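Local coordinates for protein concanavalin B (PDB 6CAF) that is a chitinase-like jack bean seed protein of glycoside hydrolase family 18 that may bind carbohydrate, at residues A[132-137]-A[141-146]; A[71-76]-A[85-90]. One frame throughout, in Å; residues are numbered along the deposited sequence.

Interaction 1 of 2, residues A[132-137]-A[141-146]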
loop_
_atom_site.group_PDB
_atom_site.type_symbol
_atom_site.label_atom_id
_atom_site.label_comp_id
_atom_site.label_asym_id
_atom_site.label_seq_id
_atom_site.Cartn_x
_atom_site.Cartn_y
_atom_site.Cartn_z
ATOM N N THR A 132 2.193 -18.814 5.679
ATOM C CA THR A 132 3.014 -19.927 5.306
ATOM C C THR A 132 3.881 -19.621 4.104
ATOM O O THR A 132 5.061 -19.993 4.057
ATOM C CB THR A 132 2.140 -21.170 5.047
ATOM O OG1 THR A 132 1.441 -21.489 6.243
ATOM C CG2 THR A 132 2.945 -22.314 4.520
ATOM N N TYR A 133 3.280 -18.952 3.120
ATOM C CA TYR A 133 3.912 -18.808 1.822
ATOM C C TYR A 133 4.550 -17.451 1.576
ATOM O O TYR A 133 5.356 -17.349 0.643
ATOM C CB TYR A 133 2.950 -19.188 0.700
ATOM C CG TYR A 133 2.612 -20.635 0.705
ATOM C CD1 TYR A 133 3.483 -21.578 0.167
ATOM C CD2 TYR A 133 1.447 -21.099 1.270
ATOM C CE1 TYR A 133 3.197 -22.932 0.196
ATOM C CE2 TYR A 133 1.161 -22.462 1.312
ATOM C CZ TYR A 133 2.016 -23.378 0.749
ATOM O OH TYR A 133 1.716 -24.733 0.802
ATOM N N PHE A 134 4.230 -16.426 2.363
ATOM C CA PHE A 134 4.808 -15.110 2.180
ATOM C C PHE A 134 5.455 -14.460 3.383
ATOM O O PHE A 134 6.227 -13.518 3.188
ATOM C CB PHE A 134 3.770 -14.110 1.618
ATOM C CG PHE A 134 3.301 -14.417 0.219
ATOM C CD1 PHE A 134 4.021 -14.044 -0.872
ATOM C CD2 PHE A 134 2.139 -15.069 0.019
ATOM C CE1 PHE A 134 3.571 -14.309 -2.136
ATOM C CE2 PHE A 134 1.655 -15.328 -1.233
ATOM C CZ PHE A 134 2.354 -14.936 -2.318
ATOM N N LEU A 135 5.162 -14.900 4.603
ATOM C CA LEU A 135 5.547 -14.118 5.763
ATOM C C LEU A 135 6.521 -14.797 6.717
ATOM O O LEU A 135 6.879 -14.188 7.739
ATOM C CB LEU A 135 4.315 -13.671 6.560
ATOM C CG LEU A 135 3.326 -12.778 5.803
ATOM C CD1 LEU A 135 2.038 -12.623 6.595
ATOM C CD2 LEU A 135 3.933 -11.391 5.543
ATOM N N SER A 136 6.954 -16.018 6.415
ATOM C CA SER A 136 7.683 -16.780 7.419
ATOM C C SER A 136 8.825 -17.636 6.934
ATOM O O SER A 136 9.449 -18.308 7.745
ATOM C CB SER A 136 6.695 -17.698 8.141
ATOM O OG SER A 136 6.120 -18.635 7.239
ATOM N N GLU A 137 9.100 -17.598 5.638
ATOM C CA GLU A 137 10.033 -18.515 4.989
ATOM C C GLU A 137 9.726 -20.004 5.275
ATOM O O GLU A 137 10.609 -20.848 5.230
ATOM C CB GLU A 137 11.476 -18.195 5.394
ATOM C CG GLU A 137 12.021 -16.910 4.837
ATOM C CD GLU A 137 13.508 -16.737 5.069
ATOM O OE1 GLU A 137 14.313 -17.248 4.259
ATOM O OE2 GLU A 137 13.854 -16.071 6.053
ATOM N N GLY A 141 6.916 -20.377 -1.875
ATOM C CA GLY A 141 5.669 -19.803 -2.369
ATOM C C GLY A 141 5.879 -19.084 -3.685
ATOM O O GLY A 141 6.917 -19.221 -4.340
ATOM N N PRO A 142 4.871 -18.311 -4.092
ATOM C CA PRO A 142 4.947 -17.654 -5.383
ATOM C C PRO A 142 6.169 -16.757 -5.590
ATOM O O PRO A 142 6.643 -16.649 -6.704
ATOM C CB PRO A 142 3.630 -16.871 -5.428
ATOM C CG PRO A 142 2.689 -17.728 -4.624
ATOM C CD PRO A 142 3.534 -18.185 -3.480
ATOM N N LEU A 143 6.636 -16.115 -4.526
ATOM C CA LEU A 143 7.804 -15.238 -4.556
ATOM C C LEU A 143 9.064 -15.918 -4.063
ATOM O O LEU A 143 10.043 -15.268 -3.778
ATOM C CB LEU A 143 7.522 -13.948 -3.769
ATOM C CG LEU A 143 6.506 -13.009 -4.434
ATOM C CD1 LEU A 143 6.070 -11.948 -3.466
ATOM C CD2 LEU A 143 7.085 -12.378 -5.685
ATOM N N GLY A 144 9.050 -17.247 -4.033
ATOM C CA GLY A 144 10.145 -17.987 -3.462
ATOM C C GLY A 144 9.946 -18.222 -1.992
ATOM O O GLY A 144 8.820 -18.251 -1.479
ATOM N N LYS A 145 11.053 -18.391 -1.294
ATOM C CA LYS A 145 11.037 -18.584 0.138
ATOM C C LYS A 145 11.397 -17.238 0.766
ATOM O O LYS A 145 12.559 -16.818 0.738
ATOM C CB LYS A 145 12.001 -19.677 0.581
ATOM C CG LYS A 145 11.831 -20.067 2.025
ATOM C CD LYS A 145 12.635 -21.322 2.356
ATOM C CE LYS A 145 11.875 -22.579 1.984
ATOM N NZ LYS A 145 12.598 -23.789 2.462
ATOM N N VAL A 146 10.380 -16.538 1.251
ATOM C CA VAL A 146 10.527 -15.178 1.732
ATOM C C VAL A 146 9.768 -14.962 3.030
ATOM O O VAL A 146 8.856 -15.740 3.363
ATOM C CB VAL A 146 10.037 -14.129 0.692
ATOM C CG1 VAL A 146 10.889 -14.153 -0.577
ATOM C CG2 VAL A 146 8.560 -14.299 0.346
HETATM O O HOH W 1 6.707 -17.734 4.101
HETATM O O HOH W 2 6.558 -16.636 -1.738
HETATM O O HOH W 3 7.902 -18.207 1.605
#
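Phe-134 drives the far end of its ring against Pro-142 and Leu-143, in the type I turn from Gly-141 to Gly-144, and this is the tight part of the contact. Its CB leaves the backbone away from the 141-146 loop, but with CG beside the backbone N (chi1 -66°) the ring swings back. CZ of Phe-134 then lies 3.6 Å from CG of Pro-142, while CD1 of Leu-143 comes in at the ring edge, 3.7 Å from CE1 of Phe-134. Leu-143 continues onto Leu-90 and Ile-94, which carries this apolar patch to helix 91-99. An alanine in place of Phe-134 would probably leave Pro-142 and Leu-143 without their aromatic partner and open a gap beside them. Next to the patch, CA of Gly-141 nestles at the edge of the Tyr-133 ring; a side chain there would run into the Tyr-133 carbonyl.

The solvent side holds exposed Glu-137 and partly exposed Lys-145, meeting through backbone and aliphatic chain. Lys-145 CG lies 3.5 Å from Glu-137 O. The charged ends stay apart, and Glu-137 OE1 has a long, weak ion pair with Lys-95. The direct hydrogen bond across is Glu-137 N to Val-146 O, 2.9 Å long, bent at 143° and well above the carbonyl plane.

Water fills in between. One molecule donates to Tyr-133 O and Gly-144 O and accepts from Leu-143 N; another accepts from Val-146 N. The loop from helix 120-135 toward strand 150-154 is thus fastened by apolar packing at one end and, at the other, by one direct backbone bond supplemented by bridging waters.

Interaction 2 of 2, residues A[71-76]-A[85-90]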
loop_
_atom_site.group_PDB
_atom_site.type_symbol
_atom_site.label_atom_id
_atom_site.label_comp_id
_atom_site.label_asym_id
_atom_site.label_seq_id
_atom_site.Cartn_x
_atom_site.Cartn_y
_atom_site.Cartn_z
ATOM N N PRO A 71 -3.837 -19.411 -3.893
ATOM C CA PRO A 71 -3.785 -18.304 -4.831
ATOM C C PRO A 71 -2.446 -18.191 -5.547
ATOM O O PRO A 71 -1.390 -18.397 -4.954
ATOM C CB PRO A 71 -4.053 -17.086 -3.946
ATOM C CG PRO A 71 -4.933 -17.624 -2.865
ATOM C CD PRO A 71 -4.411 -19.012 -2.604
ATOM N N GLU A 72 -2.517 -17.882 -6.826
ATOM C CA GLU A 72 -1.332 -17.708 -7.632
ATOM C C GLU A 72 -1.079 -16.251 -7.945
ATOM O O GLU A 72 -2.009 -15.478 -8.194
ATOM C CB GLU A 72 -1.454 -18.499 -8.916
ATOM C CG GLU A 72 -0.199 -18.423 -9.766
ATOM C CD GLU A 72 1.032 -19.105 -9.131
ATOM O OE1 GLU A 72 1.743 -18.559 -8.216
ATOM O OE2 GLU A 72 1.312 -20.224 -9.591
ATOM N N LEU A 73 0.191 -15.868 -7.908
ATOM C CA LEU A 73 0.562 -14.506 -8.176
ATOM C C LEU A 73 0.858 -14.311 -9.659
ATOM O O LEU A 73 1.621 -15.063 -10.265
ATOM C CB LEU A 73 1.775 -14.136 -7.315
ATOM C CG LEU A 73 2.193 -12.662 -7.389
ATOM C CD1 LEU A 73 1.132 -11.767 -6.777
ATOM C CD2 LEU A 73 3.502 -12.495 -6.684
ATOM N N GLU A 74 0.253 -13.283 -10.229
ATOM C CA GLU A 74 0.523 -12.883 -11.597
ATOM C C GLU A 74 0.761 -11.379 -11.593
ATOM O O GLU A 74 -0.117 -10.605 -11.240
ATOM C CB GLU A 74 -0.685 -13.180 -12.486
ATOM C CG GLU A 74 -0.927 -14.649 -12.762
ATOM C CD GLU A 74 -0.305 -15.140 -14.059
ATOM O OE1 GLU A 74 0.496 -14.430 -14.687
ATOM O OE2 GLU A 74 -0.635 -16.263 -14.433
ATOM N N LEU A 75 1.966 -10.999 -11.965
ATOM C CA LEU A 75 2.351 -9.594 -12.063
ATOM C C LEU A 75 2.441 -9.279 -13.554
ATOM O O LEU A 75 3.219 -9.921 -14.280
ATOM C CB LEU A 75 3.690 -9.362 -11.366
ATOM C CG LEU A 75 3.708 -9.668 -9.858
ATOM C CD1 LEU A 75 5.065 -9.299 -9.283
ATOM C CD2 LEU A 75 2.586 -8.945 -9.131
ATOM N N GLU A 76 1.623 -8.317 -14.003
ATOM C CA GLU A 76 1.376 -8.072 -15.421
ATOM C C GLU A 76 2.661 -7.798 -16.186
ATOM O O GLU A 76 3.371 -6.830 -15.907
ATOM C CB GLU A 76 0.405 -6.909 -15.582
ATOM C CG GLU A 76 -0.062 -6.674 -17.001
ATOM C CD GLU A 76 -0.818 -5.359 -17.118
ATOM O OE1 GLU A 76 -1.949 -5.265 -16.509
ATOM O OE2 GLU A 76 -0.239 -4.417 -17.790
ATOM N N ASN A 85 7.568 -16.557 -16.794
ATOM C CA ASN A 85 8.735 -16.315 -15.954
ATOM C C ASN A 85 8.235 -16.426 -14.531
ATOM O O ASN A 85 7.240 -15.818 -14.192
ATOM C CB ASN A 85 9.315 -14.921 -16.200
ATOM C CG ASN A 85 10.519 -14.624 -15.323
ATOM O OD1 ASN A 85 11.386 -15.472 -15.121
ATOM N ND2 ASN A 85 10.580 -13.406 -14.806
ATOM N N PRO A 86 8.906 -17.250 -13.709
ATOM C CA PRO A 86 8.366 -17.531 -12.391
ATOM C C PRO A 86 8.550 -16.351 -11.457
ATOM O O PRO A 86 9.642 -15.781 -11.390
ATOM C CB PRO A 86 9.186 -18.749 -11.935
ATOM C CG PRO A 86 10.490 -18.566 -12.619
ATOM C CD PRO A 86 10.133 -18.025 -13.973
ATOM N N CYS A 87 7.518 -16.048 -10.675
ATOM C CA CYS A 87 7.644 -14.974 -9.685
ATOM C C CYS A 87 8.679 -15.278 -8.623
ATOM O O CYS A 87 9.188 -14.377 -7.970
ATOM C CB CYS A 87 6.303 -14.641 -9.055
ATOM S SG CYS A 87 5.067 -13.960 -10.201
ATOM N N SER A 88 9.049 -16.550 -8.481
ATOM C CA SER A 88 10.053 -16.916 -7.501
ATOM C C SER A 88 11.434 -16.337 -7.813
ATOM O O SER A 88 12.295 -16.286 -6.932
ATOM C CB SER A 88 10.109 -18.435 -7.347
ATOM O OG SER A 88 10.441 -19.038 -8.574
ATOM N N PHE A 89 11.640 -15.894 -9.048
ATOM C CA PHE A 89 12.910 -15.249 -9.425
ATOM C C PHE A 89 13.115 -13.986 -8.577
ATOM O O PHE A 89 14.235 -13.534 -8.387
ATOM C CB PHE A 89 12.975 -14.913 -10.951
ATOM C CG PHE A 89 12.382 -13.535 -11.338
ATOM C CD1 PHE A 89 13.159 -12.380 -11.338
ATOM C CD2 PHE A 89 11.076 -13.431 -11.773
ATOM C CE1 PHE A 89 12.623 -11.160 -11.717
ATOM C CE2 PHE A 89 10.530 -12.211 -12.135
ATOM C CZ PHE A 89 11.294 -11.076 -12.106
ATOM N N LEU A 90 12.021 -13.436 -8.041
ATOM C CA LEU A 90 12.114 -12.213 -7.259
ATOM C C LEU A 90 12.673 -12.385 -5.858
ATOM O O LEU A 90 13.033 -11.403 -5.213
ATOM C CB LEU A 90 10.762 -11.497 -7.204
ATOM C CG LEU A 90 10.260 -10.905 -8.517
ATOM C CD1 LEU A 90 8.785 -10.577 -8.429
ATOM C CD2 LEU A 90 11.052 -9.677 -8.916
#
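Leu-73 has CG opposite its own backbone N (chi1 -174°), which swings its branch toward Cys-87, whose SG sits beside its backbone N (chi1 -65°). The sulfur comes 4.1 Å from CD2 of Leu-73 and 3.6 Å from the carbonyl O of Leu-73, close packing without a hydrogen bond. A second pair forms two residues on, where Leu-75 and Leu-90 reach for each other tip to tip, their CD1 methyls 4.0 Å apart.

The 85-90 segment includes a short 3-10 turn at 87-89, which leads on toward helix 91-99. Cys-87 from its start and Leu-90 just after it both point toward the extended 71-76 segment. Behind that segment lies the barrel wall: Leu-73 rests on Leu-61 and Leu-75 on Ile-58, both of strand 55-64, and Trp-36 of strand 31-36 touches both Leu-75 and Leu-90.

The disulfide to Cys-79 pins Cys-87 to the connecting loop, which holds its sulfur in place beside Leu-73. Across the segments themselves the contact is van der Waals only: dispersion between methyls and sulfur joins the two arms of the excursion, while the leucine and tryptophan contacts seat it on strands 55-64 and 31-36.

Overall arrangement
Interaction 2 closes before interaction 1 opens along the chain, but their centres lie only about 12 Å apart, and the two touch. Leu-143 is the shared piece: its CD2 lies 3.7 Å from CD1 of Leu-90, and its side chain also meets Leu-73. Pro-142 O packs against CB of Cys-87 at 3.1 Å. Lys-145 N hydrogen-bonds OE1 of Glu-91, so the start of helix 91-99 is held from the loop of interaction 1 as well. Both centres lie about 18 to 19 Å from the chain's centre, though the touching residues of interaction 2 are buried. Segment 141-146 leads toward strand 150-154, the counterpart of the strand carrying the catalytic acid in active family 18 chitinases, but both contacts join loops around the barrel and neither includes a known catalytic residue or a ligand.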